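Local atomic coordinates of cell division GTPase FtsZ, diverged (Clostridium botulinum C, PDB entry 3V3T), a protein that belongs to the tubulin/FtsZ family as a diverged, TubZ-like member, with a Rossmann-type GTPase domain followed by a tubulin-like C-terminal domain. Residues F34-S38 and K39-D43; Q77-A80 and Q81-K85; Q116-P119 and N120-F123; S152-E155 and G156-I159. The protein carries 1 engineered substitution. All coordinates share one frame; numbering follows the deposited sequence.

Interaction 1 of 4, residues F34-S38 and K39-D43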
# COMPACT_ATOMS: atom_id res chain seq x y z
N PHE A 34 9.17 1.34 -12.92
CA PHE A 34 9.86 2.05 -11.84
C PHE A 34 10.22 3.46 -12.30
O PHE A 34 10.84 3.65 -13.33
CB PHE A 34 11.10 1.31 -11.42
CG PHE A 34 10.83 -0.05 -10.83
CD1 PHE A 34 11.00 -0.28 -9.47
CD2 PHE A 34 10.45 -1.11 -11.64
CE1 PHE A 34 10.79 -1.54 -8.94
CE2 PHE A 34 10.24 -2.36 -11.11
CZ PHE A 34 10.40 -2.58 -9.76
N ILE A 35 9.82 4.44 -11.50
CA ILE A 35 10.01 5.83 -11.87
C ILE A 35 10.91 6.48 -10.85
O ILE A 35 10.72 6.30 -9.64
CB ILE A 35 8.65 6.55 -11.90
CG1 ILE A 35 7.79 6.01 -13.04
CG2 ILE A 35 8.84 8.05 -12.02
CD1 ILE A 35 6.29 5.96 -12.71
N ASN A 36 11.89 7.25 -11.32
CA ASN A 36 12.85 7.86 -10.40
C ASN A 36 13.65 9.00 -11.03
O ASN A 36 13.91 9.01 -12.23
CB ASN A 36 13.80 6.78 -9.87
CG ASN A 36 14.33 7.07 -8.47
OD1 ASN A 36 14.48 8.23 -8.07
ND2 ASN A 36 14.61 6.02 -7.71
N THR A 37 14.05 9.96 -10.20
CA THR A 37 15.01 10.99 -10.59
C THR A 37 16.43 10.43 -10.60
O THR A 37 17.29 10.93 -11.32
CB THR A 37 14.94 12.22 -9.67
OG1 THR A 37 14.94 11.80 -8.30
CG2 THR A 37 13.67 13.01 -9.93
N SER A 38 16.68 9.39 -9.82
CA SER A 38 18.03 8.83 -9.69
C SER A 38 18.27 7.64 -10.61
O SER A 38 17.60 6.61 -10.49
CB SER A 38 18.28 8.40 -8.24
OG SER A 38 19.33 7.45 -8.17
N LYS A 39 19.25 7.77 -11.51
CA LYS A 39 19.59 6.69 -12.42
C LYS A 39 20.26 5.54 -11.68
O LYS A 39 19.97 4.36 -11.93
CB LYS A 39 20.47 7.19 -13.57
CG LYS A 39 20.56 6.21 -14.73
CD LYS A 39 19.17 5.72 -15.14
CE LYS A 39 19.24 4.51 -16.07
NZ LYS A 39 17.90 3.86 -16.27
N LYS A 40 21.16 5.88 -10.76
CA LYS A 40 21.80 4.89 -9.89
C LYS A 40 20.76 3.97 -9.25
O LYS A 40 20.91 2.74 -9.28
CB LYS A 40 22.64 5.58 -8.81
CG LYS A 40 23.67 6.57 -9.37
CD LYS A 40 23.63 7.92 -8.65
CE LYS A 40 22.25 8.58 -8.71
NZ LYS A 40 21.89 9.11 -10.06
N ASP A 41 19.69 4.55 -8.69
CA ASP A 41 18.63 3.77 -8.07
C ASP A 41 17.96 2.81 -9.05
O ASP A 41 17.80 1.62 -8.76
CB ASP A 41 17.58 4.67 -7.42
CG ASP A 41 18.07 5.31 -6.13
OD1 ASP A 41 19.08 4.84 -5.56
OD2 ASP A 41 17.43 6.29 -5.68
N LEU A 42 17.54 3.33 -10.20
CA LEU A 42 16.96 2.50 -11.26
C LEU A 42 17.92 1.40 -11.69
O LEU A 42 17.52 0.25 -11.84
CB LEU A 42 16.58 3.36 -12.47
CG LEU A 42 15.51 4.40 -12.17
CD1 LEU A 42 15.19 5.21 -13.41
CD2 LEU A 42 14.27 3.71 -11.64
N ASP A 43 19.19 1.75 -11.88
CA ASP A 43 20.19 0.79 -12.32
C ASP A 43 20.43 -0.31 -11.29
O ASP A 43 20.86 -1.41 -11.64
CB ASP A 43 21.51 1.48 -12.67
CG ASP A 43 21.47 2.17 -14.01
OD1 ASP A 43 20.69 1.72 -14.88
OD2 ASP A 43 22.20 3.17 -14.21
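Ser38 and Asp41 meet at the start of helix 39-43, where Ser38 is the N-cap residue. OG of Ser38 accepts from the backbone N of Asp41 at 3.0 Å, and the N-H points almost straight at it (163°). With OG anti to its own backbone N (chi1 159°), the hydroxyl lies beside the carbonyl carbon and over the first turn of the helix. The carbonyl of the same residue begins the helical ladder: Leu42 N lies 3.3 Å from Ser38 O, so OG and O of Ser38 both accept N-H groups of the helix's first turn. The chain of Lys40, bent at three successive torsions, curls back until its CE lies 3.2 Å from Ser38 OG.

Next to the cap stands Asn36, the last residue of strand 31-36. Its OD1 takes the N-H of Ser38 at 3.0 Å and closes an Asx turn, the donor sitting well above the plane of the amide carbonyl. On the other branch, ND2 makes a weak bond of 3.5 Å to Asp41 OD2, the amide and carboxylate planes being 43° apart. Asp41 OD1, the other carboxylate oxygen, accepts from Gln14 NE2, so the carboxylate is held mainly by Gln14, with Asn36 adding the weak second bond.

Leu42 fills the angle between strand and helix. The strand-to-helix bend opens the beta-alpha-beta unit of strand 31-36, helix 39-43 and strand 51-53, in the Rossmann-like GTPase domain. Phe34 turns its ring toward Val20 and Leu24 of helix 14-26, while Leu42 CD2 packs 3.6 Å from Asn36 CB and 4.0 Å from Phe34 CB.

Interaction 2 of 4, residues Q77-A80 and Q81-K85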
# COMPACT_ATOMS: atom_id res chain seq x y z
N GLN A 77 4.07 12.51 -19.80
CA GLN A 77 4.90 11.47 -20.38
C GLN A 77 4.91 10.26 -19.45
O GLN A 77 4.78 9.12 -19.89
CB GLN A 77 6.33 11.95 -20.63
CG GLN A 77 6.47 12.93 -21.78
CD GLN A 77 7.82 12.80 -22.48
OE1 GLN A 77 8.56 11.84 -22.24
NE2 GLN A 77 8.14 13.76 -23.34
N ILE A 78 5.07 10.52 -18.16
CA ILE A 78 5.12 9.43 -17.19
C ILE A 78 3.85 8.59 -17.26
O ILE A 78 3.90 7.36 -17.37
CB ILE A 78 5.31 9.97 -15.76
CG1 ILE A 78 6.65 10.70 -15.63
CG2 ILE A 78 5.18 8.82 -14.75
CD1 ILE A 78 7.01 11.06 -14.20
N ILE A 79 2.72 9.26 -17.18
CA ILE A 79 1.43 8.58 -17.24
C ILE A 79 1.31 7.81 -18.54
O ILE A 79 0.82 6.68 -18.54
CB ILE A 79 0.26 9.59 -17.05
CG1 ILE A 79 0.19 10.02 -15.58
CG2 ILE A 79 -1.05 8.97 -17.48
CD1 ILE A 79 -0.60 11.28 -15.35
N ALA A 80 1.78 8.40 -19.63
CA ALA A 80 1.77 7.74 -20.95
C ALA A 80 2.66 6.49 -21.00
O ALA A 80 2.31 5.51 -21.65
CB ALA A 80 2.16 8.72 -22.07
N GLN A 81 3.80 6.52 -20.33
CA GLN A 81 4.66 5.34 -20.23
C GLN A 81 3.85 4.19 -19.65
O GLN A 81 3.81 3.10 -20.21
CB GLN A 81 5.87 5.61 -19.33
CG GLN A 81 6.80 6.69 -19.84
CD GLN A 81 7.47 6.30 -21.14
OE1 GLN A 81 7.67 5.11 -21.41
NE2 GLN A 81 7.82 7.29 -21.95
N ILE A 82 3.19 4.45 -18.52
CA ILE A 82 2.39 3.43 -17.86
C ILE A 82 1.31 2.89 -18.78
O ILE A 82 1.10 1.68 -18.88
CB ILE A 82 1.73 3.98 -16.58
CG1 ILE A 82 2.79 4.58 -15.66
CG2 ILE A 82 0.96 2.87 -15.87
CD1 ILE A 82 2.23 5.25 -14.43
N MET A 83 0.63 3.81 -19.47
CA MET A 83 -0.52 3.44 -20.29
C MET A 83 -0.13 2.83 -21.62
O MET A 83 -0.89 2.06 -22.21
CB MET A 83 -1.42 4.66 -20.50
CG MET A 83 -2.00 5.19 -19.20
SD MET A 83 -2.75 3.86 -18.26
CE MET A 83 -3.07 4.65 -16.67
N GLU A 84 1.06 3.15 -22.11
CA GLU A 84 1.52 2.56 -23.35
C GLU A 84 1.70 1.07 -23.14
O GLU A 84 1.08 0.24 -23.82
CB GLU A 84 2.85 3.17 -23.80
CG GLU A 84 3.49 2.44 -24.96
CD GLU A 84 4.90 2.92 -25.26
OE1 GLU A 84 5.84 2.46 -24.57
OE2 GLU A 84 5.07 3.76 -26.17
N LYS A 85 2.54 0.73 -22.17
CA LYS A 85 2.96 -0.64 -21.93
C LYS A 85 1.89 -1.47 -21.24
O LYS A 85 1.72 -2.66 -21.53
CB LYS A 85 4.25 -0.65 -21.11
CG LYS A 85 5.33 0.27 -21.69
CD LYS A 85 6.58 0.27 -20.83
CE LYS A 85 7.72 0.98 -21.53
NZ LYS A 85 8.99 0.87 -20.77
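Gln81 N donates to Gln77 O at 2.8 Å, and Glu84 N reaches Ala80 O at 2.7 Å. Between these two, Ile82 N bonds to Ile78 O and Met83 N to Ile79 O, completing four consecutive i to i+4 bonds in the alpha-helix 75-85. Around the acceptors the side chains of the following turn close in. CG of Gln81 rests 3.2 Å from Gln77 O, brought there by a first torsion of -63° that sets it beside its own backbone N, and a bend at chi2 turns the amide outward from the helix. CG1 of Ile82 approaches Ile78 O, and Met83 CG stands 4.3 Å from Ile79 CG2, a loose apolar contact one turn apart.

The buried flank of the helix carries its isoleucines. Ile78 and Ile79 pack on Ile110 of helix 101-117, whereas Ile82 and the Gln81 side chain meet Leu33 of strand 31-36. Gln77, on the exposed flank, makes a weak hydrogen bond through OE1 to Tyr52 OH. Across this turn, then, the polar bonding is carried by the backbone; the side chains meet one another across it through hydrocarbon, and the isoleucines pack against strand 31-36 and helix 101-117.

Interaction 3 of 4, residues Q116-P119 and N120-F123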
# COMPACT_ATOMS: atom_id res chain seq x y z
N GLN A 116 -7.80 11.62 -12.97
CA GLN A 116 -8.68 12.45 -13.79
C GLN A 116 -8.66 11.99 -15.24
O GLN A 116 -9.69 12.00 -15.92
CB GLN A 116 -8.32 13.95 -13.72
CG GLN A 116 -8.56 14.60 -12.36
CD GLN A 116 -9.94 14.32 -11.78
OE1 GLN A 116 -10.07 14.01 -10.58
NE2 GLN A 116 -10.98 14.42 -12.61
N MET A 117 -7.49 11.56 -15.72
CA MET A 117 -7.35 11.19 -17.13
C MET A 117 -7.91 9.81 -17.44
O MET A 117 -8.32 9.55 -18.56
CB MET A 117 -5.88 11.24 -17.56
CG MET A 117 -5.26 12.62 -17.56
SD MET A 117 -3.49 12.52 -17.88
CE MET A 117 -3.48 11.98 -19.59
N TYR A 118 -7.92 8.93 -16.45
CA TYR A 118 -8.41 7.57 -16.66
C TYR A 118 -9.42 7.18 -15.59
O TYR A 118 -9.13 6.34 -14.73
CB TYR A 118 -7.25 6.58 -16.71
CG TYR A 118 -6.35 6.90 -17.86
CD1 TYR A 118 -6.60 6.37 -19.12
CD2 TYR A 118 -5.27 7.76 -17.72
CE1 TYR A 118 -5.79 6.67 -20.20
CE2 TYR A 118 -4.46 8.08 -18.80
CZ TYR A 118 -4.73 7.53 -20.04
OH TYR A 118 -3.94 7.82 -21.12
N PRO A 119 -10.62 7.76 -15.67
CA PRO A 119 -11.68 7.65 -14.66
C PRO A 119 -12.18 6.22 -14.49
O PRO A 119 -12.69 5.87 -13.42
CB PRO A 119 -12.81 8.54 -15.22
CG PRO A 119 -12.23 9.25 -16.43
CD PRO A 119 -11.10 8.40 -16.91
N ASN A 120 -12.02 5.40 -15.54
CA ASN A 120 -12.47 4.01 -15.52
C ASN A 120 -11.47 3.01 -14.93
O ASN A 120 -11.83 1.86 -14.64
CB ASN A 120 -12.90 3.57 -16.92
CG ASN A 120 -14.23 4.18 -17.33
OD1 ASN A 120 -15.15 4.28 -16.51
ND2 ASN A 120 -14.34 4.60 -18.59
N LYS A 121 -10.22 3.43 -14.75
CA LYS A 121 -9.26 2.58 -14.04
C LYS A 121 -9.36 2.79 -12.53
O LYS A 121 -9.82 3.83 -12.07
CB LYS A 121 -7.82 2.85 -14.52
CG LYS A 121 -7.58 2.53 -15.99
CD LYS A 121 -6.10 2.61 -16.35
CE LYS A 121 -5.87 2.48 -17.86
NZ LYS A 121 -6.30 1.16 -18.42
N HIS A 122 -8.95 1.78 -11.78
CA HIS A 122 -8.86 1.90 -10.33
C HIS A 122 -7.45 2.25 -9.90
O HIS A 122 -6.47 1.70 -10.42
CB HIS A 122 -9.30 0.63 -9.60
CG HIS A 122 -9.17 0.75 -8.12
ND1 HIS A 122 -10.09 1.42 -7.34
CD2 HIS A 122 -8.18 0.34 -7.28
CE1 HIS A 122 -9.69 1.40 -6.08
NE2 HIS A 122 -8.54 0.75 -6.01
N PHE A 123 -7.34 3.19 -8.97
CA PHE A 123 -6.04 3.64 -8.48
C PHE A 123 -5.85 3.38 -7.01
O PHE A 123 -6.77 3.52 -6.21
CB PHE A 123 -5.79 5.12 -8.79
CG PHE A 123 -5.66 5.41 -10.25
CD1 PHE A 123 -4.44 5.31 -10.88
CD2 PHE A 123 -6.77 5.74 -11.00
CE1 PHE A 123 -4.33 5.55 -12.23
CE2 PHE A 123 -6.66 5.99 -12.35
CZ PHE A 123 -5.43 5.89 -12.96
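Tyr118 lies alongside Lys121, the two side chains pointing the same way. CB of the tyrosine is 4.1 Å from both CG and CD of the lysine, and farther out Lys121 CE comes to 4.2 Å from Tyr118 CD1, approaching the ring obliquely. The lysine can follow the tyrosine because its chain runs extended through chi2 and chi3 and bends only at chi4 (-63°), where NZ turns off. That ammonium group is held elsewhere: it donates to the carbonyl oxygens of Ser87 and Cys89, so the aliphatic part lies against Tyr118 while the charged end is tied to the segment leading into strand 91-97.

The backbone brings these neighbours together. Tyr118 is the first residue to leave helical geometry after helix 101-117, and a type I beta turn runs from it to Lys121 through Pro119 and Asn120. Lys121 N closes the turn on Tyr118 O at 3.1 Å, its N-H angle 150°. The same oxygen is met by Phe123, whose CE2 approaches to 3.4 Å so that the oxygen lies at the ring's edge and near its plane. CZ of that ring also packs 4.2 Å from Tyr118 CB.

Phe123 carries the contact inward, toward Leu111 and Ala114 of helix 101-117 and Val92 and Phe94 of strand 91-97. Tyr118 instead reaches Ile79 and Met83 of helix 75-85. The turn is the helix-to-strand return of a beta-alpha-beta crossover, that of strand 91-97, helix 101-117 and strand 122-129 in the Rossmann-like sheet.

Interaction 4 of 4, residues S152-E155 and G156-I159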
# COMPACT_ATOMS: atom_id res chain seq x y z
N SER A 152 -6.49 15.50 -3.24
CA SER A 152 -6.72 15.07 -4.62
C SER A 152 -7.60 13.84 -4.80
O SER A 152 -7.90 13.46 -5.93
CB SER A 152 -5.38 14.77 -5.30
OG SER A 152 -4.58 15.94 -5.38
N THR A 153 -8.00 13.21 -3.70
CA THR A 153 -8.72 11.93 -3.77
C THR A 153 -9.95 11.95 -2.88
O THR A 153 -10.40 10.90 -2.41
CB THR A 153 -7.84 10.78 -3.28
OG1 THR A 153 -7.51 10.98 -1.90
CG2 THR A 153 -6.56 10.66 -4.09
N ASN A 154 -10.47 13.15 -2.64
CA ASN A 154 -11.61 13.32 -1.74
C ASN A 154 -11.36 12.65 -0.40
O ASN A 154 -12.17 11.85 0.06
CB ASN A 154 -12.88 12.75 -2.38
CG ASN A 154 -14.15 13.18 -1.63
OD1 ASN A 154 -14.13 14.13 -0.84
ND2 ASN A 154 -15.25 12.48 -1.88
N GLU A 155 -10.23 12.98 0.23
CA GLU A 155 -9.88 12.43 1.53
C GLU A 155 -9.79 10.91 1.48
O GLU A 155 -10.13 10.23 2.43
CB GLU A 155 -10.91 12.85 2.59
CG GLU A 155 -11.28 14.33 2.54
CD GLU A 155 -10.09 15.25 2.78
OE1 GLU A 155 -9.37 15.05 3.78
OE2 GLU A 155 -9.88 16.18 1.97
N GLY A 156 -9.34 10.38 0.35
CA GLY A 156 -9.07 8.96 0.27
C GLY A 156 -10.24 8.13 -0.20
O GLY A 156 -10.13 6.91 -0.27
N LYS A 157 -11.36 8.78 -0.54
CA LYS A 157 -12.53 8.07 -1.06
C LYS A 157 -12.41 7.62 -2.52
O LYS A 157 -13.15 6.73 -2.95
CB LYS A 157 -13.80 8.90 -0.90
CG LYS A 157 -14.16 9.28 0.53
CD LYS A 157 -15.45 10.11 0.56
CE LYS A 157 -15.59 10.90 1.86
NZ LYS A 157 -15.45 10.03 3.06
N ASP A 158 -11.50 8.21 -3.30
CA ASP A 158 -11.41 7.87 -4.73
C ASP A 158 -10.35 6.80 -5.05
O ASP A 158 -10.22 6.36 -6.20
CB ASP A 158 -11.11 9.12 -5.57
CG ASP A 158 -12.22 10.16 -5.49
OD1 ASP A 158 -13.39 9.78 -5.24
OD2 ASP A 158 -11.91 11.37 -5.67
N ILE A 159 -9.60 6.39 -4.04
CA ILE A 159 -8.51 5.45 -4.26
C ILE A 159 -8.46 4.45 -3.11
O ILE A 159 -9.07 4.66 -2.06
CB ILE A 159 -7.14 6.16 -4.30
CG1 ILE A 159 -6.83 6.81 -2.96
CG2 ILE A 159 -7.08 7.21 -5.44
CD1 ILE A 159 -5.33 7.14 -2.78
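A type I' beta turn from Asn154 to Lys157, with Asn154, Glu155 and Gly156 all at positive phi, reverses the chain and is closed by Lys157 N on Asn154 O at 3.2 Å. One residue farther out, Thr153 O accepts from Asp158 N at 3.0 Å. The N-H of Gly156 also faces Thr153, making two weak bonds, one to its O and one to its OG1, each 3.0 Å long. At the backbone angles of Gly156 a beta carbon would collide with Glu155 O.

The threonine hydroxyl sits between its backbone N and carbonyl carbon, chi1 63°, and is turned inward over the turn; it also donates a hydrogen bond to Ile149 O in the last turns of helix 136-152. This loop carries the chain from that helix into strand 160-165 of the parallel part of the Rossmann-like sheet. The methyl branch of Thr153 faces Ile159, CG2 to CG2 at 3.7 Å, and Ile159 in turn rests on Phe123 and Phe125 of strand 122-129.

At the exposed end, the aliphatic chain of Lys157 runs close to the turn, its CG 3.3 Å from Asn154 O; in one of the two conformers of Asn154, ND2 lies 3.4 Å from Lys157 CD. Asp158 OD2, for its part, forms a salt bridge with Lys115 NZ of helix 101-117, and the same ammonium group bonds to Ser152 O. The carboxylate stands close over Thr153, with Asp158 OD2 3.5 Å from Thr153 C.

All four contacts are local and lie within the GTPase domain. Interactions 1 and 3 mark opposite kinds of junction in beta-alpha-beta units, strand into helix and helix into strand, and interaction 4 is a second helix-to-strand connection. Interaction 2 is a helix turn that touches interactions 1 and 3: its Ile78 CG2 packs 3.7 Å from Ile35 CD1 of interaction 1, and its Met83 SD lies 3.4 Å from Lys121 CE of interaction 3. Interaction 3 is a surface contact that nevertheless touches interaction 4 through Phe123 and Ile159; the other three are partly buried. Side-chain polar bonds shape interactions 1 and 4, whereas the hydrogen bonds across interactions 2 and 3 are backbone ones.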